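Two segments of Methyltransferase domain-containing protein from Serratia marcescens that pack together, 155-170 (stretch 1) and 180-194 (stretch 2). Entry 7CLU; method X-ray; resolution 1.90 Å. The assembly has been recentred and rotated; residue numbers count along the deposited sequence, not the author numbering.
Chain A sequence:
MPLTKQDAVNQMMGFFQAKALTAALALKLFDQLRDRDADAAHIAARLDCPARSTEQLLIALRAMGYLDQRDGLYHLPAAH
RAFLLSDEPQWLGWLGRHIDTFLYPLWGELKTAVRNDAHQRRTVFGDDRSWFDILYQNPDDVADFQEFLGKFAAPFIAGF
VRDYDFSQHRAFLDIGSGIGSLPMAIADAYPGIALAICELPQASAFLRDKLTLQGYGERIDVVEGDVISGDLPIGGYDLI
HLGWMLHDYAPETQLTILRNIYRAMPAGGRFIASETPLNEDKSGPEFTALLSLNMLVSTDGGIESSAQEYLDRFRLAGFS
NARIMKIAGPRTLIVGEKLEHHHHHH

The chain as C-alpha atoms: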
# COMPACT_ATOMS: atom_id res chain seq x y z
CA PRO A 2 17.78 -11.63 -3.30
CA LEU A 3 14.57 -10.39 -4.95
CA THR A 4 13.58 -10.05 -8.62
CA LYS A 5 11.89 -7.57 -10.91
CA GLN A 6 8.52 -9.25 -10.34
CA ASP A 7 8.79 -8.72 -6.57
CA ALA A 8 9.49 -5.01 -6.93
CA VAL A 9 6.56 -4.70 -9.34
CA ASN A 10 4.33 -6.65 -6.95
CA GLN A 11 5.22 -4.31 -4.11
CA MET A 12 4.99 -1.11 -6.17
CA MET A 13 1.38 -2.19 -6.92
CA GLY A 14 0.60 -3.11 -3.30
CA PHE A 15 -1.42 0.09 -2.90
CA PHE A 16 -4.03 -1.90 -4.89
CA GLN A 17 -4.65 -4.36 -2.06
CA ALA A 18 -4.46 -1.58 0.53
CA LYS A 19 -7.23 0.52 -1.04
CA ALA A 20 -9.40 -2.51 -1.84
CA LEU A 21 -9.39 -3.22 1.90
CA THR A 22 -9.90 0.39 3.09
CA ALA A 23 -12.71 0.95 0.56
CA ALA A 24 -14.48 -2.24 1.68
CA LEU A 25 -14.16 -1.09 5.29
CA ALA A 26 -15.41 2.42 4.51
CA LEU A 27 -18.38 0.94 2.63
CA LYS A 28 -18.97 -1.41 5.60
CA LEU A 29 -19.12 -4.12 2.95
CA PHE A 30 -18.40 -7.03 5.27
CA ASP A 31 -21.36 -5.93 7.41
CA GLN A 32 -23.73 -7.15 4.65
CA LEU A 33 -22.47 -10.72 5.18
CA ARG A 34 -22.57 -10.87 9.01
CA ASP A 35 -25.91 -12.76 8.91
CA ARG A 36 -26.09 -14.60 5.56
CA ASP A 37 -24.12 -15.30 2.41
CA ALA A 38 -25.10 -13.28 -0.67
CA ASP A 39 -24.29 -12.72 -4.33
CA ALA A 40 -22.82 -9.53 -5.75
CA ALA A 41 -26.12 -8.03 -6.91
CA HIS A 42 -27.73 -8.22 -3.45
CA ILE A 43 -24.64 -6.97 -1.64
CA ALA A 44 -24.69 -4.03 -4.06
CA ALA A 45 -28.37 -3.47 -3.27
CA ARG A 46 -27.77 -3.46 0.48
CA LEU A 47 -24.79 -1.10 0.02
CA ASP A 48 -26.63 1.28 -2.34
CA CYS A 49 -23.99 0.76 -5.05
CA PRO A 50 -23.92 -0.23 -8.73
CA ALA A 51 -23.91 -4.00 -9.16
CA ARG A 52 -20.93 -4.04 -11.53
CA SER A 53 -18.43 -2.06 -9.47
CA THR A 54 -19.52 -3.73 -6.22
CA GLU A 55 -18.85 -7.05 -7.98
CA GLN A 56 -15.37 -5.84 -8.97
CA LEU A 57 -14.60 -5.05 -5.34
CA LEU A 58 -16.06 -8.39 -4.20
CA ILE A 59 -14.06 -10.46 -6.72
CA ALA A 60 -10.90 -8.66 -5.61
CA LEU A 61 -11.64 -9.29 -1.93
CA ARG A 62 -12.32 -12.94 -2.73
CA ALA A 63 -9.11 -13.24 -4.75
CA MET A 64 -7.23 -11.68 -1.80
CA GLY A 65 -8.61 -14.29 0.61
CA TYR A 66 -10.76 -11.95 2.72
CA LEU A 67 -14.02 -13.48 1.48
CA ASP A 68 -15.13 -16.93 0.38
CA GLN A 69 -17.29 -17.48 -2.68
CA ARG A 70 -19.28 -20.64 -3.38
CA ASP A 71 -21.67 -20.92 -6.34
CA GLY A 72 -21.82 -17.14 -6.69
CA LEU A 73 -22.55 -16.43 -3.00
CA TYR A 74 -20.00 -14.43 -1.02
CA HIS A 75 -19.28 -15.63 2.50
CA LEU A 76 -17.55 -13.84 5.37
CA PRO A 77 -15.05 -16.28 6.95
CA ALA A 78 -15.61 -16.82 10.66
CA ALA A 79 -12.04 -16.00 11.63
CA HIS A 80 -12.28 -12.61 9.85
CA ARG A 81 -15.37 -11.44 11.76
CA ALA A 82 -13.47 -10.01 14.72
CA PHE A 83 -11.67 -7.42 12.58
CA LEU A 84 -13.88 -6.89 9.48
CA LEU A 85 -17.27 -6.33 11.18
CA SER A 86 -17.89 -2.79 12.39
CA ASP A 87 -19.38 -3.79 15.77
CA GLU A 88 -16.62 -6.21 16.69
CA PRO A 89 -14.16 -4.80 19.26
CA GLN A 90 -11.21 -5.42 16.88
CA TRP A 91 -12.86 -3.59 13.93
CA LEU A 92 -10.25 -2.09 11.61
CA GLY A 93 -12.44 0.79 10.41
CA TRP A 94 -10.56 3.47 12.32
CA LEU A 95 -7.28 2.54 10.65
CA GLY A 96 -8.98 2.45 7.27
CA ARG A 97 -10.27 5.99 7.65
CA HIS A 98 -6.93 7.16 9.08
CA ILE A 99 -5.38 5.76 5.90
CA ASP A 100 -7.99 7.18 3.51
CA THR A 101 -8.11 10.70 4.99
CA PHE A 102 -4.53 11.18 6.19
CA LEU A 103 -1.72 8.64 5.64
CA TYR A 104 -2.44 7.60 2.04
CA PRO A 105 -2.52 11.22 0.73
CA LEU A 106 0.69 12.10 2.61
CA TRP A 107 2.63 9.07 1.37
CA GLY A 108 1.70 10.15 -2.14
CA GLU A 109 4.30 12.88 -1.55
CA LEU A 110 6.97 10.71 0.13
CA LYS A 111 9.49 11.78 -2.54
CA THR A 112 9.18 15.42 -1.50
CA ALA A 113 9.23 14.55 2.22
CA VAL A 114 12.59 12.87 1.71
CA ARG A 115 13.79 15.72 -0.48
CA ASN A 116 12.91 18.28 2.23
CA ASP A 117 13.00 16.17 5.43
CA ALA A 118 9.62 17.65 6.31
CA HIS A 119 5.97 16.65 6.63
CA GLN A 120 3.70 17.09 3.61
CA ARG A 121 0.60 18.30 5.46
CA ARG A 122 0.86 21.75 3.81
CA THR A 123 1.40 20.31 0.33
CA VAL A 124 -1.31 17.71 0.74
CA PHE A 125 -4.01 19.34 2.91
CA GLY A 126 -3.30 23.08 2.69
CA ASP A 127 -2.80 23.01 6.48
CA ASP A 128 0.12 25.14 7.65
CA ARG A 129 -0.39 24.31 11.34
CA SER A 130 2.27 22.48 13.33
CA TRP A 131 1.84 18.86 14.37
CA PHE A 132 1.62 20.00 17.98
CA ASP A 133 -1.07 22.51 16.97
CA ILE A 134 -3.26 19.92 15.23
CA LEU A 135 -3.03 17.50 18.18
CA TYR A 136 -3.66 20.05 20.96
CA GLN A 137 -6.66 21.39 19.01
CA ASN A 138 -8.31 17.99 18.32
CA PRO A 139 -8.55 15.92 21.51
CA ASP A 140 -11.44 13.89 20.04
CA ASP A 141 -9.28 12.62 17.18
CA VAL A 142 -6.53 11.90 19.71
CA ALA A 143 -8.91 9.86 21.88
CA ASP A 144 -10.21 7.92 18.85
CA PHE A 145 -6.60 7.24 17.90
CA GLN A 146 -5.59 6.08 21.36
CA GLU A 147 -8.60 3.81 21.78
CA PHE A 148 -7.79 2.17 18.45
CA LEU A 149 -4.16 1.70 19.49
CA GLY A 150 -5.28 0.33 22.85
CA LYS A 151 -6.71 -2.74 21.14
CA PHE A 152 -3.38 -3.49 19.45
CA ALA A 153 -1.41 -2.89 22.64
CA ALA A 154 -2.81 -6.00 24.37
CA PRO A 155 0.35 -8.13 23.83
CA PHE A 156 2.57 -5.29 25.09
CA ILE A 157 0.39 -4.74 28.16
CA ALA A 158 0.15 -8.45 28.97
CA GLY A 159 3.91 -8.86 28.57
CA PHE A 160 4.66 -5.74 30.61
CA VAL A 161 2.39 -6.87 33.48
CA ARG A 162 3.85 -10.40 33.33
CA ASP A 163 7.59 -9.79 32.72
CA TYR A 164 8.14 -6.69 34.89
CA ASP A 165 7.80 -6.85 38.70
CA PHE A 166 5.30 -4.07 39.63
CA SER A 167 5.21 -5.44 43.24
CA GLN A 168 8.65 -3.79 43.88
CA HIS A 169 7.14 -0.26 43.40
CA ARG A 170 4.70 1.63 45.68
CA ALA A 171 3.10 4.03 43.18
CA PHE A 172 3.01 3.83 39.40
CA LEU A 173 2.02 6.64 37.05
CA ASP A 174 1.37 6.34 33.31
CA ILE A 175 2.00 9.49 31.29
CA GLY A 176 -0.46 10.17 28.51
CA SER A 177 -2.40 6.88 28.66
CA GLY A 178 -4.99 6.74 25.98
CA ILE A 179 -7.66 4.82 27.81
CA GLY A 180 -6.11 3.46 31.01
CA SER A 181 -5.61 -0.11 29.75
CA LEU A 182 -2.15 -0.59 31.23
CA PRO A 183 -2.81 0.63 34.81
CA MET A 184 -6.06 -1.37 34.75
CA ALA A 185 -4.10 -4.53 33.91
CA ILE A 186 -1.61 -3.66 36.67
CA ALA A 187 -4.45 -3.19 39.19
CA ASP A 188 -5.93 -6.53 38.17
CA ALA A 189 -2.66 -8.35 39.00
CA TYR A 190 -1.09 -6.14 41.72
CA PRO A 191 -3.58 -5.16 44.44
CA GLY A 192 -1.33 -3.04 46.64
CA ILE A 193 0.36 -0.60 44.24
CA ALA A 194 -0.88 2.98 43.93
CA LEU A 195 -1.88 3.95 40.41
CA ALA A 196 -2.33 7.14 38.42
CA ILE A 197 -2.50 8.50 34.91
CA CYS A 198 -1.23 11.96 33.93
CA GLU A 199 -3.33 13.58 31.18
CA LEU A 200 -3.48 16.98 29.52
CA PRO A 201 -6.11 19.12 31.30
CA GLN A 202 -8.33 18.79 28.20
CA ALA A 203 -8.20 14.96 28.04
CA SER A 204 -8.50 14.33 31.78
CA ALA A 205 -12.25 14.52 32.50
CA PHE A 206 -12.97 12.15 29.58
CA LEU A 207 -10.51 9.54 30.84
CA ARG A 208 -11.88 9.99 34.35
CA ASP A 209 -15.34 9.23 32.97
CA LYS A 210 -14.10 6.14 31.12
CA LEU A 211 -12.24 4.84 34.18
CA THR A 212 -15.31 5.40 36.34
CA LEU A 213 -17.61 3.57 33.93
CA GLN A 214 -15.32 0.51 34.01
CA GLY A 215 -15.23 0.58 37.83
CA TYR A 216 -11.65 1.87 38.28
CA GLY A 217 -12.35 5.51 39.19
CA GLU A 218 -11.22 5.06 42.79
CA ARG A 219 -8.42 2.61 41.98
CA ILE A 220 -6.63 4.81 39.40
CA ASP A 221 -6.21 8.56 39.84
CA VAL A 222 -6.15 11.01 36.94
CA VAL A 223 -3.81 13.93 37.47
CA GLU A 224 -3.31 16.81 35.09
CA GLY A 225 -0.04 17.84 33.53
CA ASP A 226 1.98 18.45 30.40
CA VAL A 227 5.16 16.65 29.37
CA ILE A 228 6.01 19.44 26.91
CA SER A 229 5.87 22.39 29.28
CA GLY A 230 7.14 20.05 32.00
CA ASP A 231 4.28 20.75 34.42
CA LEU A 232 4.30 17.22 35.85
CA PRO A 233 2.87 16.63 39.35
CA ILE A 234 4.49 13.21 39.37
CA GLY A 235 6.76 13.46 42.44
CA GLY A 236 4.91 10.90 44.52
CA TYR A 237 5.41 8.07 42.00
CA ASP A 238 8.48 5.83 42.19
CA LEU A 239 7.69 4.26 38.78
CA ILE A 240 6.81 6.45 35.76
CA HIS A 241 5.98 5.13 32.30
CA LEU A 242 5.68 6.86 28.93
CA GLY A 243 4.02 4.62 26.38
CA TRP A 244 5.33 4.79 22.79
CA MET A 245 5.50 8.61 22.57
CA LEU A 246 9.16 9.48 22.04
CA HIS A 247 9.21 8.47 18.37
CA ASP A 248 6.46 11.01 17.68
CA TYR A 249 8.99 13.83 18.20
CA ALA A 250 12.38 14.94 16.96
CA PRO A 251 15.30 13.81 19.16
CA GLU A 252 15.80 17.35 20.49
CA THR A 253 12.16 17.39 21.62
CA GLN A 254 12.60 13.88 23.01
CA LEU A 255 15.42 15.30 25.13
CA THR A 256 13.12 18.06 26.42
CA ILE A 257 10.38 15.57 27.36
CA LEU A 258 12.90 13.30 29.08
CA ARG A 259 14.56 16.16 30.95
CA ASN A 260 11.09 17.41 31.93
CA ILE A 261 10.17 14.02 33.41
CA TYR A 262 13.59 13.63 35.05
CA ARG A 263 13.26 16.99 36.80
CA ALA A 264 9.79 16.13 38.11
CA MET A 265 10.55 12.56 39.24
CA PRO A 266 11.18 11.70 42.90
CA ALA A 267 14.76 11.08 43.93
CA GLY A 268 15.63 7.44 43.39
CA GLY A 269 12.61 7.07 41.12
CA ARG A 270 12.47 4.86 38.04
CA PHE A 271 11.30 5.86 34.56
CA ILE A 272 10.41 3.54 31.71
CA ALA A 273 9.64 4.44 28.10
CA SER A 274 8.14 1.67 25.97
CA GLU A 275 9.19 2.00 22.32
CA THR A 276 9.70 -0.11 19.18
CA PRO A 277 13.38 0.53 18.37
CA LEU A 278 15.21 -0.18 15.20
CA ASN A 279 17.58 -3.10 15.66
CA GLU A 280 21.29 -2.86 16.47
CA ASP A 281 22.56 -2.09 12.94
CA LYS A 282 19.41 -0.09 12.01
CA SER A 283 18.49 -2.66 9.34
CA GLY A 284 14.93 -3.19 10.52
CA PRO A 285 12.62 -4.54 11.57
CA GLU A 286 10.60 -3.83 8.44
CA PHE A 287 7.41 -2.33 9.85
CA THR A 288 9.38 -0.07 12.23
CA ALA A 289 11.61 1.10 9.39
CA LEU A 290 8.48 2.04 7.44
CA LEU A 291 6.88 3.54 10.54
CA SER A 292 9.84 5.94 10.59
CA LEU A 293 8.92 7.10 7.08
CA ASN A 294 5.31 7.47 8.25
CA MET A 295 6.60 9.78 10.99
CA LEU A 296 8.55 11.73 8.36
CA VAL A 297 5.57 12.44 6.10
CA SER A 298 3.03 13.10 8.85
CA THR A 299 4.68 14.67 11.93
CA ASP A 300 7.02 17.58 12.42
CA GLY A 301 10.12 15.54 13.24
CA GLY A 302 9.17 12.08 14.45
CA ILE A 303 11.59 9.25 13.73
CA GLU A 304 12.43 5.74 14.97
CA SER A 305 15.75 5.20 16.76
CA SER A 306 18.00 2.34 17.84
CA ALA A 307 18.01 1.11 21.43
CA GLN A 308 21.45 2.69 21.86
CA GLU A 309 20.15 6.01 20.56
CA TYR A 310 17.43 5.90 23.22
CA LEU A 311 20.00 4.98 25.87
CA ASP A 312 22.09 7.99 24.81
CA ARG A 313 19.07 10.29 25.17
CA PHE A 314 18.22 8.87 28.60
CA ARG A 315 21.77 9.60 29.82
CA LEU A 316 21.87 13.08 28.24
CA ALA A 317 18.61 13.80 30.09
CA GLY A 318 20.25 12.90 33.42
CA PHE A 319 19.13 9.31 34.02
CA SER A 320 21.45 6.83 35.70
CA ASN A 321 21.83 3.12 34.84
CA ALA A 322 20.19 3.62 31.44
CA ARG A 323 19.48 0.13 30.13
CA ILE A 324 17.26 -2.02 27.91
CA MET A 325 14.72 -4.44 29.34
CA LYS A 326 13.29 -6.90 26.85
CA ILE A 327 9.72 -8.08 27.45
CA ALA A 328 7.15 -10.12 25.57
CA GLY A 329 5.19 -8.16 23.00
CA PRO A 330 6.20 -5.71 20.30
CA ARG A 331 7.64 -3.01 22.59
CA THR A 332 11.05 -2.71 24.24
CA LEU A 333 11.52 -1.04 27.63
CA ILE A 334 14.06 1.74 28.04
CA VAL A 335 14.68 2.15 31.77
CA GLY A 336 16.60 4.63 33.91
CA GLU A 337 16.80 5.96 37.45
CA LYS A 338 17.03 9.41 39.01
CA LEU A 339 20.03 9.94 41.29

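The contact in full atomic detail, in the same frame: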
# COMPACT_ATOMS: atom_id res chain seq x y z
N PRO A 155 -0.85 -7.32 23.55
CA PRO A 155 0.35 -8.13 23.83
C PRO A 155 1.44 -7.36 24.56
O PRO A 155 2.16 -7.97 25.36
CB PRO A 155 0.81 -8.59 22.45
CG PRO A 155 -0.46 -8.59 21.63
CD PRO A 155 -1.21 -7.37 22.12
N PHE A 156 1.61 -6.06 24.30
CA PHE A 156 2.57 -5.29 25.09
C PHE A 156 2.14 -5.23 26.55
O PHE A 156 2.95 -5.45 27.45
CB PHE A 156 2.71 -3.87 24.53
CG PHE A 156 3.20 -2.86 25.54
CD1 PHE A 156 4.48 -2.96 26.07
CD2 PHE A 156 2.38 -1.84 25.98
CE1 PHE A 156 4.94 -2.05 27.03
CE2 PHE A 156 2.83 -0.93 26.93
CZ PHE A 156 4.12 -1.04 27.46
N ILE A 157 0.87 -4.93 26.79
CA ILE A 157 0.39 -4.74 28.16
C ILE A 157 0.52 -6.04 28.94
O ILE A 157 1.06 -6.08 30.04
CB ILE A 157 -1.06 -4.22 28.15
CG1 ILE A 157 -1.10 -2.76 27.73
CG2 ILE A 157 -1.70 -4.44 29.51
CD1 ILE A 157 -2.46 -2.30 27.33
N ALA A 158 0.03 -7.14 28.34
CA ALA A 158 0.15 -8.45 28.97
C ALA A 158 1.60 -8.80 29.28
O ALA A 158 1.91 -9.30 30.37
CB ALA A 158 -0.49 -9.52 28.08
N GLY A 159 2.51 -8.52 28.35
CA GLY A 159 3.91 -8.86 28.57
C GLY A 159 4.60 -7.93 29.54
O GLY A 159 5.54 -8.34 30.24
N PHE A 160 4.16 -6.66 29.60
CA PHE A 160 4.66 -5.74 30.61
C PHE A 160 4.22 -6.19 32.01
O PHE A 160 5.05 -6.34 32.91
CB PHE A 160 4.15 -4.32 30.29
CG PHE A 160 4.95 -3.20 30.94
CD1 PHE A 160 6.07 -3.46 31.73
CD2 PHE A 160 4.58 -1.87 30.75
CE1 PHE A 160 6.79 -2.41 32.32
CE2 PHE A 160 5.29 -0.83 31.34
CZ PHE A 160 6.39 -1.10 32.13
N VAL A 161 2.92 -6.42 32.19
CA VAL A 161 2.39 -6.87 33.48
C VAL A 161 3.05 -8.17 33.92
O VAL A 161 3.31 -8.37 35.12
CB VAL A 161 0.86 -7.01 33.42
CG1 VAL A 161 0.32 -7.53 34.73
CG2 VAL A 161 0.22 -5.67 33.09
N ARG A 162 3.36 -9.06 32.97
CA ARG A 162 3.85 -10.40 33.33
C ARG A 162 5.36 -10.42 33.55
O ARG A 162 5.84 -11.05 34.50
CB ARG A 162 3.44 -11.40 32.25
CG ARG A 162 3.68 -12.87 32.55
CD ARG A 162 4.91 -13.40 31.83
NE ARG A 162 4.74 -13.39 30.37
CZ ARG A 162 5.70 -13.73 29.50
NH1 ARG A 162 6.90 -14.11 29.94
NH2 ARG A 162 5.46 -13.69 28.19
N ASP A 163 6.13 -9.73 32.70
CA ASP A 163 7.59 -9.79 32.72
C ASP A 163 8.26 -8.76 33.62
O ASP A 163 9.44 -8.92 33.94
CB ASP A 163 8.15 -9.63 31.30
CG ASP A 163 7.83 -10.81 30.43
OD1 ASP A 163 7.08 -11.68 30.90
OD2 ASP A 163 8.31 -10.88 29.27
N TYR A 164 7.56 -7.70 34.02
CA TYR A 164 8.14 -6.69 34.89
C TYR A 164 7.46 -6.75 36.25
O TYR A 164 6.23 -6.87 36.33
CB TYR A 164 8.02 -5.29 34.30
CG TYR A 164 8.65 -4.21 35.16
CD1 TYR A 164 7.95 -3.64 36.21
CD2 TYR A 164 9.94 -3.76 34.91
CE1 TYR A 164 8.52 -2.65 37.01
CE2 TYR A 164 10.52 -2.76 35.69
CZ TYR A 164 9.80 -2.21 36.74
OH TYR A 164 10.37 -1.23 37.53
N ASP A 165 8.28 -6.73 37.30
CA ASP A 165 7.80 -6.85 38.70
C ASP A 165 7.26 -5.51 39.21
O ASP A 165 8.06 -4.71 39.70
CB ASP A 165 8.91 -7.37 39.61
CG ASP A 165 8.39 -7.87 40.94
OD1 ASP A 165 7.15 -7.89 41.11
OD2 ASP A 165 9.21 -8.24 41.79
N PHE A 166 5.94 -5.33 39.16
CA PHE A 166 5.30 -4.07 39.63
C PHE A 166 5.16 -4.07 41.15
O PHE A 166 4.99 -3.00 41.75
CB PHE A 166 3.95 -3.86 38.94
CG PHE A 166 4.07 -3.33 37.53
CD1 PHE A 166 4.14 -1.97 37.28
CD2 PHE A 166 4.11 -4.20 36.45
CE1 PHE A 166 4.25 -1.49 35.99
CE2 PHE A 166 4.22 -3.71 35.16
CZ PHE A 166 4.29 -2.36 34.93
N SER A 167 5.30 -5.25 41.77
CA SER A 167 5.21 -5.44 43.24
C SER A 167 6.32 -4.69 43.98
O SER A 167 6.08 -4.29 45.13
CB SER A 167 5.21 -6.90 43.59
OG SER A 167 6.52 -7.42 43.53
N GLN A 168 7.45 -4.46 43.31
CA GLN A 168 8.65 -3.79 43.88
C GLN A 168 8.41 -2.28 44.06
O GLN A 168 9.15 -1.66 44.84
CB GLN A 168 9.83 -3.94 42.91
CG GLN A 168 10.48 -5.31 42.96
CD GLN A 168 11.92 -5.25 42.50
OE1 GLN A 168 12.25 -4.57 41.53
NE2 GLN A 168 12.78 -5.95 43.21
N HIS A 169 7.43 -1.72 43.35
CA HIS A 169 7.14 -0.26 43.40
C HIS A 169 5.94 0.02 44.30
O HIS A 169 5.13 -0.89 44.52
CB HIS A 169 6.93 0.28 41.98
CG HIS A 169 8.13 0.12 41.12
ND1 HIS A 169 9.24 0.92 41.25
CD2 HIS A 169 8.40 -0.74 40.12
CE1 HIS A 169 10.15 0.55 40.37
NE2 HIS A 169 9.65 -0.46 39.66
N ARG A 170 5.82 1.25 44.79
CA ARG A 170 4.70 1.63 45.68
C ARG A 170 3.64 2.42 44.91
O ARG A 170 2.46 2.30 45.27
CB ARG A 170 5.22 2.49 46.84
N GLY A 180 -6.29 4.06 29.69
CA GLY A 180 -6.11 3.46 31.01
C GLY A 180 -5.90 1.96 31.03
O GLY A 180 -5.86 1.38 32.12
N SER A 181 -5.69 1.34 29.86
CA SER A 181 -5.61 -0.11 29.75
C SER A 181 -4.46 -0.70 30.54
O SER A 181 -4.59 -1.78 31.13
CB SER A 181 -5.49 -0.49 28.28
OG SER A 181 -6.75 -0.34 27.69
N LEU A 182 -3.31 -0.03 30.53
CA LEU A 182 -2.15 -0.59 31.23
C LEU A 182 -2.32 -0.51 32.74
O LEU A 182 -2.17 -1.55 33.40
CB LEU A 182 -0.87 0.08 30.74
CG LEU A 182 0.41 -0.14 31.55
CD1 LEU A 182 0.74 -1.61 31.64
CD2 LEU A 182 1.57 0.65 30.88
N PRO A 183 -2.63 0.64 33.34
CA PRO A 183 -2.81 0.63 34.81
C PRO A 183 -4.00 -0.21 35.26
O PRO A 183 -3.98 -0.71 36.38
CB PRO A 183 -2.97 2.11 35.17
CG PRO A 183 -3.29 2.80 33.90
CD PRO A 183 -2.64 2.02 32.81
N MET A 184 -5.02 -0.40 34.41
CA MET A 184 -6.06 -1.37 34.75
C MET A 184 -5.49 -2.78 34.85
O MET A 184 -5.76 -3.51 35.81
CB MET A 184 -7.20 -1.31 33.72
CG MET A 184 -8.11 -0.14 33.95
SD MET A 184 -9.43 0.06 32.74
CE MET A 184 -8.57 -0.08 31.23
N ALA A 185 -4.67 -3.19 33.87
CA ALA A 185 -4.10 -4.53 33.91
C ALA A 185 -3.18 -4.69 35.12
O ALA A 185 -3.13 -5.77 35.73
CB ALA A 185 -3.35 -4.83 32.61
N ILE A 186 -2.45 -3.62 35.48
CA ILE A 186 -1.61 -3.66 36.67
C ILE A 186 -2.47 -3.87 37.91
O ILE A 186 -2.22 -4.77 38.71
CB ILE A 186 -0.75 -2.39 36.77
CG1 ILE A 186 0.17 -2.28 35.55
CG2 ILE A 186 0.08 -2.41 38.04
CD1 ILE A 186 0.83 -0.91 35.42
N ALA A 187 -3.52 -3.05 38.06
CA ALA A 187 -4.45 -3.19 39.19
C ALA A 187 -5.02 -4.59 39.29
O ALA A 187 -5.25 -5.10 40.40
CB ALA A 187 -5.61 -2.21 39.07
N ASP A 188 -5.31 -5.22 38.15
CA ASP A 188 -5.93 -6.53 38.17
C ASP A 188 -4.98 -7.60 38.71
O ASP A 188 -5.45 -8.64 39.21
CB ASP A 188 -6.41 -6.92 36.77
CG ASP A 188 -7.47 -5.98 36.21
OD1 ASP A 188 -8.19 -5.30 36.98
OD2 ASP A 188 -7.60 -5.93 34.98
N ALA A 189 -3.67 -7.37 38.62
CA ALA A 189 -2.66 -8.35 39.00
C ALA A 189 -1.84 -7.93 40.22
O ALA A 189 -1.13 -8.78 40.78
CB ALA A 189 -1.70 -8.59 37.82
N TYR A 190 -1.92 -6.67 40.64
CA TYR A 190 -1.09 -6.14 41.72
C TYR A 190 -1.95 -5.28 42.64
O TYR A 190 -2.07 -4.07 42.43
CB TYR A 190 0.08 -5.33 41.17
CG TYR A 190 1.09 -6.13 40.36
CD1 TYR A 190 2.20 -6.72 40.97
CD2 TYR A 190 0.94 -6.27 38.99
CE1 TYR A 190 3.13 -7.43 40.22
CE2 TYR A 190 1.86 -6.98 38.24
CZ TYR A 190 2.95 -7.55 38.85
OH TYR A 190 3.86 -8.25 38.09
N PRO A 191 -2.53 -5.87 43.69
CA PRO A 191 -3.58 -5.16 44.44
C PRO A 191 -3.07 -4.05 45.34
O PRO A 191 -3.88 -3.22 45.78
CB PRO A 191 -4.23 -6.27 45.26
CG PRO A 191 -3.14 -7.29 45.44
CD PRO A 191 -2.32 -7.24 44.18
N GLY A 192 -1.79 -4.00 45.66
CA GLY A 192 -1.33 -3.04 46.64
C GLY A 192 -0.62 -1.81 46.11
O GLY A 192 -0.23 -0.95 46.90
N ILE A 193 -0.42 -1.69 44.79
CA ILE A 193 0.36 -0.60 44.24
C ILE A 193 -0.55 0.58 43.91
O ILE A 193 -1.66 0.39 43.39
CB ILE A 193 1.16 -1.06 43.00
CG1 ILE A 193 2.05 0.08 42.49
CG2 ILE A 193 0.23 -1.58 41.90
CD1 ILE A 193 2.80 -0.22 41.21
N ALA A 194 -0.11 1.79 44.26
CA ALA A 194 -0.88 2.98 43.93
C ALA A 194 -0.74 3.29 42.44
O ALA A 194 0.29 3.02 41.81
CB ALA A 194 -0.41 4.17 44.77
O HOH W 1 0.94 1.69 47.44

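Which polar interactions tie the two stretches together? Two direct hydrogen bonds do so. The backbone of Ala-194 donates from N to Arg-170 O at 2.8 Å, with a nearly straight N-H...O angle of 165°. Water 1 reinforces this end, donating to Arg-170 O at 2.7 Å and to Gly-192 O at 2.9 Å. The other bond uses a side chain: Tyr-190 OH donates to Val-161 O at 3.0 Å. That carbonyl lies in the last turn of its helix, where Asp-165, the residue four further on, has left the helical path and its N makes no backbone bond back to it.

How is the Tyr-190 ring held? Its hydroxyl is anchored at the edge, while Phe-166 covers one face. Phe-166 CB stands 3.6 Å from the centroid of the Tyr-190 ring and almost exactly on its normal, a CH-pi contact. The Phe-166 ring turns its edge toward the same tyrosine in an offset edge-to-face pair, with planes at 61°. Phe-166 in turn offers a face to Ile-186, whose CD1 lies 4.0 Å from the phenylalanine ring centroid.

How do the helices pack? They run in broadly the same direction, at 38°, and their axes approach to 9.7 Å. Val-161 sits as a knob among Leu-182, Ala-185, Ile-186 and Ala-189. Two of the hole's residues are alanines, met by different branches of the valine: Val-161 CG2 lies 3.7 Å from Ala-185 CB, and Val-161 CG1 lies 3.8 Å from Ala-189 CB. One turn earlier, Ile-157 CG2 meets Ala-185 CB at 3.5 Å.

Where does the apolar packing extend beyond this knob? Toward the start of the second helix, Leu-182 CD2 lies 3.9 Å from Phe-160 CD2. Past the helices, Ile-193 points toward the first stretch, and Ile-193 CD1 lies 4.4 Å from Phe-166 CB.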